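PDB 3Q2K: oxidoreductase from Bordetella pertussis, which probably oxidises C-3 of the sugar ring of UDP-GlcNAcA with NAD as cofactor, a step towards 2,3-diacetamido-2,3-dideoxy-D-mannuronic acid. Local coordinates for residues 35-39 and 61-65; 172-178 and 251-256; 220-226 and 246-251. One frame throughout, in Å; residues are numbered along the deposited sequence.

Interaction 1 (35-39 and 61-65). With NAI (1,4-dihydronicotinamide adenine dinucleotide), chain U.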
# COMPACT_ATOMS: atom_id res chain seq x y z
N LEU C 35 41.08 22.40 14.42
CA LEU C 35 40.77 21.07 13.91
C LEU C 35 40.30 20.14 15.02
O LEU C 35 40.95 20.00 16.05
CB LEU C 35 42.00 20.50 13.19
CG LEU C 35 41.83 19.08 12.64
CD1 LEU C 35 40.77 19.08 11.57
CD2 LEU C 35 43.14 18.58 12.03
N VAL C 36 39.15 19.52 14.81
CA VAL C 36 38.56 18.59 15.77
C VAL C 36 38.57 17.19 15.16
O VAL C 36 37.86 16.91 14.19
CB VAL C 36 37.11 18.99 16.08
CG1 VAL C 36 36.50 18.10 17.15
CG2 VAL C 36 37.07 20.47 16.43
N GLY C 37 39.37 16.30 15.73
CA GLY C 37 39.61 14.96 15.20
C GLY C 37 40.94 14.84 14.48
O GLY C 37 41.12 15.40 13.40
N CYS C 38 41.87 14.09 15.06
CA CYS C 38 43.20 13.98 14.47
C CYS C 38 43.46 12.58 13.95
O CYS C 38 44.47 11.96 14.28
CB CYS C 38 44.29 14.33 15.48
SG CYS C 38 44.01 15.98 16.16
N GLY C 39 42.53 12.08 13.14
CA GLY C 39 42.62 10.71 12.68
C GLY C 39 43.14 10.81 11.26
O GLY C 39 43.83 11.77 10.92
N ILE C 61 44.03 22.11 18.09
CA ILE C 61 43.72 20.75 17.65
C ILE C 61 43.09 20.06 18.86
O ILE C 61 43.39 20.35 20.02
CB ILE C 61 44.97 20.02 17.14
CG1 ILE C 61 46.05 20.06 18.23
CG2 ILE C 61 45.52 20.66 15.88
CD1 ILE C 61 47.27 19.24 17.88
N CYS C 62 42.18 19.14 18.57
CA CYS C 62 41.41 18.55 19.66
C CYS C 62 41.25 17.10 19.22
O CYS C 62 40.95 16.88 18.05
CB CYS C 62 40.02 19.21 19.78
SG CYS C 62 38.92 18.32 20.92
N ASP C 63 41.53 16.18 20.13
CA ASP C 63 41.25 14.75 19.99
C ASP C 63 40.98 14.07 21.33
O ASP C 63 41.45 14.51 22.37
CB ASP C 63 42.32 14.02 19.18
CG ASP C 63 41.79 12.71 18.63
OD1 ASP C 63 41.31 11.88 19.44
OD2 ASP C 63 41.81 12.52 17.39
N THR C 64 40.17 13.01 21.31
CA THR C 64 39.68 12.34 22.51
C THR C 64 40.67 11.23 22.87
O THR C 64 40.65 10.63 23.94
CB THR C 64 38.26 11.78 22.29
OG1 THR C 64 37.35 12.88 22.18
CG2 THR C 64 37.76 10.91 23.44
N ASN C 65 41.57 11.02 21.91
CA ASN C 65 42.59 9.99 21.95
C ASN C 65 43.96 10.60 22.26
O ASN C 65 44.57 11.28 21.44
CB ASN C 65 42.54 9.32 20.58
CG ASN C 65 43.58 8.23 20.46
OD1 ASN C 65 44.77 8.50 20.31
ND2 ASN C 65 43.13 6.99 20.56
PA NAI U . 39.17 8.50 11.87
O1A NAI U . 38.89 7.37 12.78
O2A NAI U . 40.62 8.23 11.21
O5B NAI U . 39.57 9.89 12.57
C5B NAI U . 38.88 9.94 13.81
C4B NAI U . 39.43 10.94 14.83
O4B NAI U . 38.35 11.57 15.53
C3B NAI U . 40.15 9.95 15.76
O3B NAI U . 41.47 10.46 15.99
C2B NAI U . 39.16 9.92 16.96
O2B NAI U . 39.81 9.73 18.22
C1B NAI U . 38.71 11.39 16.90
N9A NAI U . 37.54 11.53 17.76
C8A NAI U . 36.60 10.59 18.06
N7A NAI U . 35.72 11.15 18.84
C5A NAI U . 36.02 12.44 19.11
C6A NAI U . 35.45 13.50 19.85
N6A NAI U . 34.27 13.35 20.55
N1A NAI U . 36.08 14.67 19.82
C2A NAI U . 37.18 14.86 19.12
N3A NAI U . 37.75 13.90 18.42
C4A NAI U . 37.19 12.70 18.37
O3 NAI U . 38.27 8.42 10.54
PN NAI U . 38.46 9.60 9.47
O1N NAI U . 38.71 8.79 8.19
O2N NAI U . 39.63 10.61 9.54
O5D NAI U . 36.98 10.25 9.31
C5D NAI U . 37.16 11.58 8.85
C4D NAI U . 35.81 12.31 8.81
O4D NAI U . 36.01 12.99 7.55
C3D NAI U . 34.61 11.37 8.60
O3D NAI U . 33.37 12.06 8.46
C2D NAI U . 34.93 10.86 7.18
O2D NAI U . 33.69 10.57 6.55
C1D NAI U . 35.39 12.18 6.53
N1N NAI U . 36.38 12.00 5.47
C2N NAI U . 36.25 12.75 4.40
C3N NAI U . 37.19 12.60 3.38
C7N NAI U . 37.05 13.42 2.16
O7N NAI U . 37.57 13.03 1.13
N7N NAI U . 36.33 14.55 2.23
C4N NAI U . 38.20 11.66 3.51
C5N NAI U . 38.25 10.89 4.66
C6N NAI U . 37.32 11.10 5.66
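The start of a classical Rossmann fold is held together here: strand 31-36, helix 42-50 and strand 56-62 form its first beta-alpha-beta unit, and the C-terminal ends of the two parallel strands meet at the adenosine half of the NADH. Gly37 N gives a nearly straight bond to Cys62 O (2.9 Å, 171° at the hydrogen), the last rung before the strands part; the preceding one, from Cys62 N to Leu35 O, is bent and weak. Beyond the rungs the two loops are joined through Asp63. Its CG lies anti to the backbone N (chi1 -160°), which turns the carboxylate toward the glycine-rich loop and the ribose. Asp63 OD2 accepts from Cys38 N at 2.8 Å, on its anti side. The ribose hydroxyl O3B of the NADH also donates to Asp63 OD2, at 2.5 Å. Asp63 OD1 takes the neighbouring hydroxyl O2B at 2.9 Å, and Asn65 N closes an Asx turn onto the same oxygen. Two bonds on each oxygen fix the carboxylate's rotation, and an acidic residue just after strand 56-62 suits a cofactor whose 2'-hydroxyl bears no phosphate. Gly37 adopts a positive phi that glycine takes up readily, and Gly39 CA lies 3.2 Å from O5B of the NADH, backbone directly against cofactor. Val36, whose side chain also meets Leu96 and Leu98, gives the adenine an apolar neighbour. Cys38 is small enough to lay its sulfur against the end of strand 56-62, SG lying 3.7 Å from Cys62 O and 4.3 Å from Ile61 CB.

Interaction 2 (172-178 and 251-256)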
# COMPACT_ATOMS: atom_id res chain seq x y z
N ARG C 172 17.59 19.02 -23.45
CA ARG C 172 16.82 18.20 -22.52
C ARG C 172 17.71 17.04 -22.08
O ARG C 172 18.16 16.30 -22.95
CB ARG C 172 15.63 17.65 -23.30
CG ARG C 172 14.59 16.88 -22.51
CD ARG C 172 14.10 17.79 -21.40
NE ARG C 172 13.23 17.04 -20.51
CZ ARG C 172 12.03 16.61 -20.88
NH1 ARG C 172 11.26 15.97 -20.01
NH2 ARG C 172 11.62 16.83 -22.12
N ILE C 173 18.01 16.91 -20.80
CA ILE C 173 18.76 15.79 -20.23
C ILE C 173 17.92 14.53 -20.10
O ILE C 173 16.81 14.53 -19.56
CB ILE C 173 19.32 16.19 -18.87
CG1 ILE C 173 20.19 17.43 -19.10
CG2 ILE C 173 20.14 15.07 -18.24
CD1 ILE C 173 21.60 17.14 -18.76
N TYR C 174 18.41 13.39 -20.59
CA TYR C 174 17.55 12.21 -20.55
C TYR C 174 17.99 11.12 -19.59
O TYR C 174 17.15 10.47 -18.98
CB TYR C 174 17.55 11.52 -21.91
CG TYR C 174 17.10 12.40 -23.05
CD1 TYR C 174 15.92 13.13 -22.94
CD2 TYR C 174 17.83 12.47 -24.23
CE1 TYR C 174 15.51 13.92 -24.00
CE2 TYR C 174 17.41 13.24 -25.29
CZ TYR C 174 16.24 13.96 -25.17
OH TYR C 174 15.82 14.77 -26.20
N MET C 175 19.29 10.83 -19.54
CA MET C 175 19.71 9.61 -18.88
C MET C 175 21.00 9.88 -18.13
O MET C 175 21.89 10.57 -18.63
CB MET C 175 19.82 8.45 -19.88
CG MET C 175 20.74 7.30 -19.49
SD MET C 175 19.97 6.32 -18.18
CE MET C 175 18.35 5.99 -18.86
N VAL C 176 21.07 9.42 -16.89
CA VAL C 176 22.25 9.69 -16.07
C VAL C 176 22.64 8.42 -15.34
O VAL C 176 21.80 7.83 -14.66
CB VAL C 176 22.04 10.77 -15.01
CG1 VAL C 176 23.32 10.95 -14.21
CG2 VAL C 176 21.68 12.09 -15.65
N THR C 177 23.89 7.99 -15.51
CA THR C 177 24.36 6.89 -14.67
C THR C 177 25.68 7.21 -13.99
O THR C 177 26.58 7.83 -14.58
CB THR C 177 24.62 5.61 -15.49
OG1 THR C 177 23.64 5.55 -16.53
CG2 THR C 177 24.46 4.40 -14.58
N VAL C 178 25.74 6.78 -12.74
CA VAL C 178 26.87 6.98 -11.85
C VAL C 178 27.30 5.64 -11.24
O VAL C 178 26.48 4.91 -10.70
CB VAL C 178 26.51 7.94 -10.70
CG1 VAL C 178 27.66 8.00 -9.72
CG2 VAL C 178 26.19 9.34 -11.22
N HIS C 251 12.81 17.41 -13.87
CA HIS C 251 12.73 17.75 -15.29
C HIS C 251 12.58 16.47 -16.11
O HIS C 251 12.47 16.52 -17.33
CB HIS C 251 13.92 18.59 -15.73
CG HIS C 251 15.26 17.95 -15.51
ND1 HIS C 251 15.56 16.67 -15.94
CD2 HIS C 251 16.37 18.39 -14.88
CE1 HIS C 251 16.77 16.34 -15.55
NE2 HIS C 251 17.31 17.39 -14.95
N GLY C 252 12.54 15.30 -15.47
CA GLY C 252 12.18 14.13 -16.29
C GLY C 252 13.30 13.18 -16.66
O GLY C 252 13.02 12.05 -17.04
N ALA C 253 14.58 13.54 -16.56
CA ALA C 253 15.57 12.50 -16.81
C ALA C 253 15.48 11.38 -15.78
O ALA C 253 14.93 11.53 -14.69
CB ALA C 253 16.96 13.08 -16.87
N MET C 254 15.97 10.21 -16.19
CA MET C 254 16.06 9.05 -15.32
C MET C 254 17.51 8.58 -15.20
O MET C 254 18.34 8.88 -16.06
CB MET C 254 15.24 7.89 -15.90
CG MET C 254 13.75 8.10 -15.65
SD MET C 254 12.63 7.42 -16.90
CE MET C 254 12.92 8.47 -18.32
N GLY C 255 17.82 7.79 -14.18
CA GLY C 255 19.09 7.10 -14.24
C GLY C 255 19.23 6.24 -13.00
O GLY C 255 18.23 5.91 -12.34
N SER C 256 20.48 5.88 -12.75
CA SER C 256 20.87 5.12 -11.56
C SER C 256 22.27 5.43 -11.04
O SER C 256 23.15 5.97 -11.72
CB SER C 256 20.77 3.62 -11.82
OG SER C 256 21.67 3.23 -12.84
O HOH W 1 15.18 16.61 -18.75
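Strands 173-178 and 254-256 run parallel, their axes 4.6 Å apart and only 5° from alignment, and a ladder of backbone bonds passes between them: Met254 N to Tyr174 O, Val176 N to Met254 O, and Val178 N to Ser256 O. Gly255 pairs with Val176 in this register. At the entrance to the ladder the small Ala253 points its methyl at the other strand, where CB lies 3.1 Å from Ile173 O, with Ile173 CG2 farther off at 4.0 Å. Arg172 closes this end. Its chain bends at chi2 (56°) and carries the guanidinium to the turn, where NH1 donates to His251 O at 3.0 Å, the oxygen near the guanidinium plane; NE adds a weak bond to the same oxygen. A water reinforces the clasp, accepting from Arg172 NE at 2.7 Å and donating to both Ile173 O and His251 O. In the turn, the positive phi of Gly252 suits glycine. On the face carrying Met175 and Thr177, the methionine curls over the neighbouring strand, its SD 3.7 Å from Met254 O, while Thr177 CG2 rests 3.5 Å from Ser256 OG. That hydroxyl is bonded to Asn258 and Ser256 of a second subunit, which packs on this face. Val176 and Val178 turn the other way, onto Val220, Leu216 and Tyr212 of helix 210-220. Strand 173-181 is flanked within the sheet by strands 254-260 and 269-276, with a classic bulge where Tyr174 and Met175 both face Leu275.

Interaction 3 (220-226 and 246-251)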
# COMPACT_ATOMS: atom_id res chain seq x y z
N VAL C 220 22.86 17.76 -12.18
CA VAL C 220 21.76 17.44 -13.09
C VAL C 220 20.44 18.13 -12.75
O VAL C 220 19.62 18.41 -13.63
CB VAL C 220 21.56 15.90 -13.16
CG1 VAL C 220 20.36 15.57 -14.04
CG2 VAL C 220 22.84 15.19 -13.65
N GLY C 221 20.24 18.44 -11.47
CA GLY C 221 19.08 19.24 -11.06
C GLY C 221 18.31 18.53 -9.96
O GLY C 221 18.75 17.50 -9.46
N PRO C 222 17.16 19.08 -9.54
CA PRO C 222 16.38 18.50 -8.46
C PRO C 222 15.91 17.07 -8.71
O PRO C 222 15.27 16.81 -9.73
CB PRO C 222 15.14 19.39 -8.43
CG PRO C 222 15.63 20.73 -8.93
CD PRO C 222 16.62 20.36 -10.01
N VAL C 223 16.17 16.17 -7.76
CA VAL C 223 15.62 14.82 -7.80
C VAL C 223 14.17 14.76 -7.33
O VAL C 223 13.84 15.33 -6.30
CB VAL C 223 16.52 13.83 -7.02
CG1 VAL C 223 15.92 12.41 -6.96
CG2 VAL C 223 17.87 13.76 -7.70
N GLU C 224 13.33 14.03 -8.06
CA GLU C 224 11.92 13.87 -7.72
C GLU C 224 11.74 12.69 -6.78
O GLU C 224 11.09 12.81 -5.75
CB GLU C 224 11.04 13.69 -8.96
CG GLU C 224 9.60 13.34 -8.68
CD GLU C 224 8.71 13.55 -9.90
OE1 GLU C 224 8.38 12.58 -10.61
OE2 GLU C 224 8.33 14.69 -10.23
N SER C 225 12.34 11.55 -7.12
CA SER C 225 12.24 10.40 -6.23
C SER C 225 13.28 9.33 -6.52
O SER C 225 13.92 9.39 -7.58
CB SER C 225 10.81 9.87 -6.33
OG SER C 225 10.58 9.22 -7.56
N VAL C 226 13.44 8.36 -5.62
CA VAL C 226 14.38 7.26 -5.80
C VAL C 226 13.73 5.94 -5.43
O VAL C 226 12.81 5.90 -4.60
CB VAL C 226 15.66 7.36 -4.94
CG1 VAL C 226 16.18 8.78 -5.03
CG2 VAL C 226 15.37 7.02 -3.48
N ALA C 246 17.57 3.64 -8.31
CA ALA C 246 16.95 4.10 -9.55
C ALA C 246 16.49 5.52 -9.26
O ALA C 246 15.93 5.78 -8.19
CB ALA C 246 15.76 3.20 -9.95
N LEU C 247 16.66 6.43 -10.21
CA LEU C 247 16.31 7.83 -10.01
C LEU C 247 15.35 8.40 -11.06
O LEU C 247 15.39 8.03 -12.23
CB LEU C 247 17.60 8.67 -10.08
CG LEU C 247 18.71 7.94 -9.33
CD1 LEU C 247 20.06 8.32 -9.88
CD2 LEU C 247 18.58 8.29 -7.86
N ARG C 248 14.53 9.35 -10.63
CA ARG C 248 13.87 10.21 -11.61
C ARG C 248 14.01 11.69 -11.26
O ARG C 248 13.80 12.05 -10.10
CB ARG C 248 12.38 9.87 -11.66
CG ARG C 248 11.59 10.90 -12.48
CD ARG C 248 10.16 10.39 -12.63
NE ARG C 248 10.02 9.61 -13.85
CZ ARG C 248 9.17 8.60 -14.05
NH1 ARG C 248 9.15 7.98 -15.22
NH2 ARG C 248 8.35 8.19 -13.09
N TRP C 249 14.33 12.56 -12.21
CA TRP C 249 14.54 13.96 -11.85
C TRP C 249 13.25 14.70 -12.14
O TRP C 249 12.39 14.17 -12.85
CB TRP C 249 15.66 14.56 -12.71
CG TRP C 249 17.02 14.39 -12.13
CD1 TRP C 249 17.72 15.30 -11.38
CD2 TRP C 249 17.88 13.24 -12.27
NE1 TRP C 249 18.94 14.79 -11.03
CE2 TRP C 249 19.05 13.52 -11.54
CE3 TRP C 249 17.73 11.98 -12.86
CZ2 TRP C 249 20.08 12.59 -11.43
CZ3 TRP C 249 18.77 11.07 -12.77
CH2 TRP C 249 19.94 11.39 -12.07
N ARG C 250 13.12 15.92 -11.64
CA ARG C 250 11.86 16.65 -11.77
C ARG C 250 11.70 17.08 -13.22
O ARG C 250 10.58 17.11 -13.74
CB ARG C 250 11.84 17.90 -10.87
CG ARG C 250 11.46 17.54 -9.44
CD ARG C 250 11.06 18.76 -8.64
NE ARG C 250 11.34 18.36 -7.27
CZ ARG C 250 10.51 17.57 -6.60
NH1 ARG C 250 10.78 17.21 -5.35
NH2 ARG C 250 9.38 17.18 -7.18
N HIS C 251 12.81 17.41 -13.87
CA HIS C 251 12.73 17.75 -15.29
C HIS C 251 12.58 16.47 -16.11
O HIS C 251 12.47 16.52 -17.33
CB HIS C 251 13.92 18.59 -15.73
CG HIS C 251 15.26 17.95 -15.51
ND1 HIS C 251 15.56 16.67 -15.94
CD2 HIS C 251 16.37 18.39 -14.88
CE1 HIS C 251 16.77 16.34 -15.55
NE2 HIS C 251 17.31 17.39 -14.95
O HOH W 2 15.10 18.19 -12.02
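With Trp249 CG anti to its own carbonyl carbon (chi1 -89°) and Val220 CG1 anti to the backbone N (chi1 177°), indole and methyl meet at the open end of a beta hairpin. Val220 CG1 sits over one face of the Trp249 five-membered ring, 3.5 Å from its centroid and 16° off the normal; Val223 CG2 covers the opposite face, 4.0 Å from the same centroid. These CH-pi contacts sandwich the flat ring between two beta-branched valines, while its NE1 is bonded to Leu216 O. His251 NE2 donates to Val220 O (2.8 Å), beside Gly221, the first residue to leave helical angles, with positive phi. The strands pair through a classic bulge: Glu224 N and, weakly, Ser225 N share Arg248 O, and Arg248 N returns a bond to Ser225 O. Glu224 CA lies over the guanidinium of Arg250, whose NH1 is held by Leu367 O; the opposite charges of Glu224 OE2 and Arg250 NH2 stay 4.1 Å apart, beyond a salt bridge. Ser225 OG is bonded to Tyr229 of a second subunit. Strand 223-231 lies between strands 242-249 and 365-366, with Val223 and Val226 packed on helix 342-361 and Trp249 on Val176 of strand 173-181.

Overall arrangement
Interaction 1 belongs to the nucleotide-binding domain, whereas interactions 2 and 3 lie in the C-terminal alpha/beta domain on the other side of the chain's centre, their centres about 41 and 38 Å from that of interaction 1. Interactions 1 and 2 are buried; interaction 3 is only partly so. The latter two are neighbours in one mixed sheet, share His251, and join where Leu247 N probably bonds to Gly255 O and Val176 packs on Trp249. Their chemistry follows their place: a carboxylate and glycines serve the cofactor in the first, while parallel pairing ended by an arginine clasp and a bulged hairpin around an indole build a sheet whose face away from helices 210-220 and 342-361 meets a second subunit.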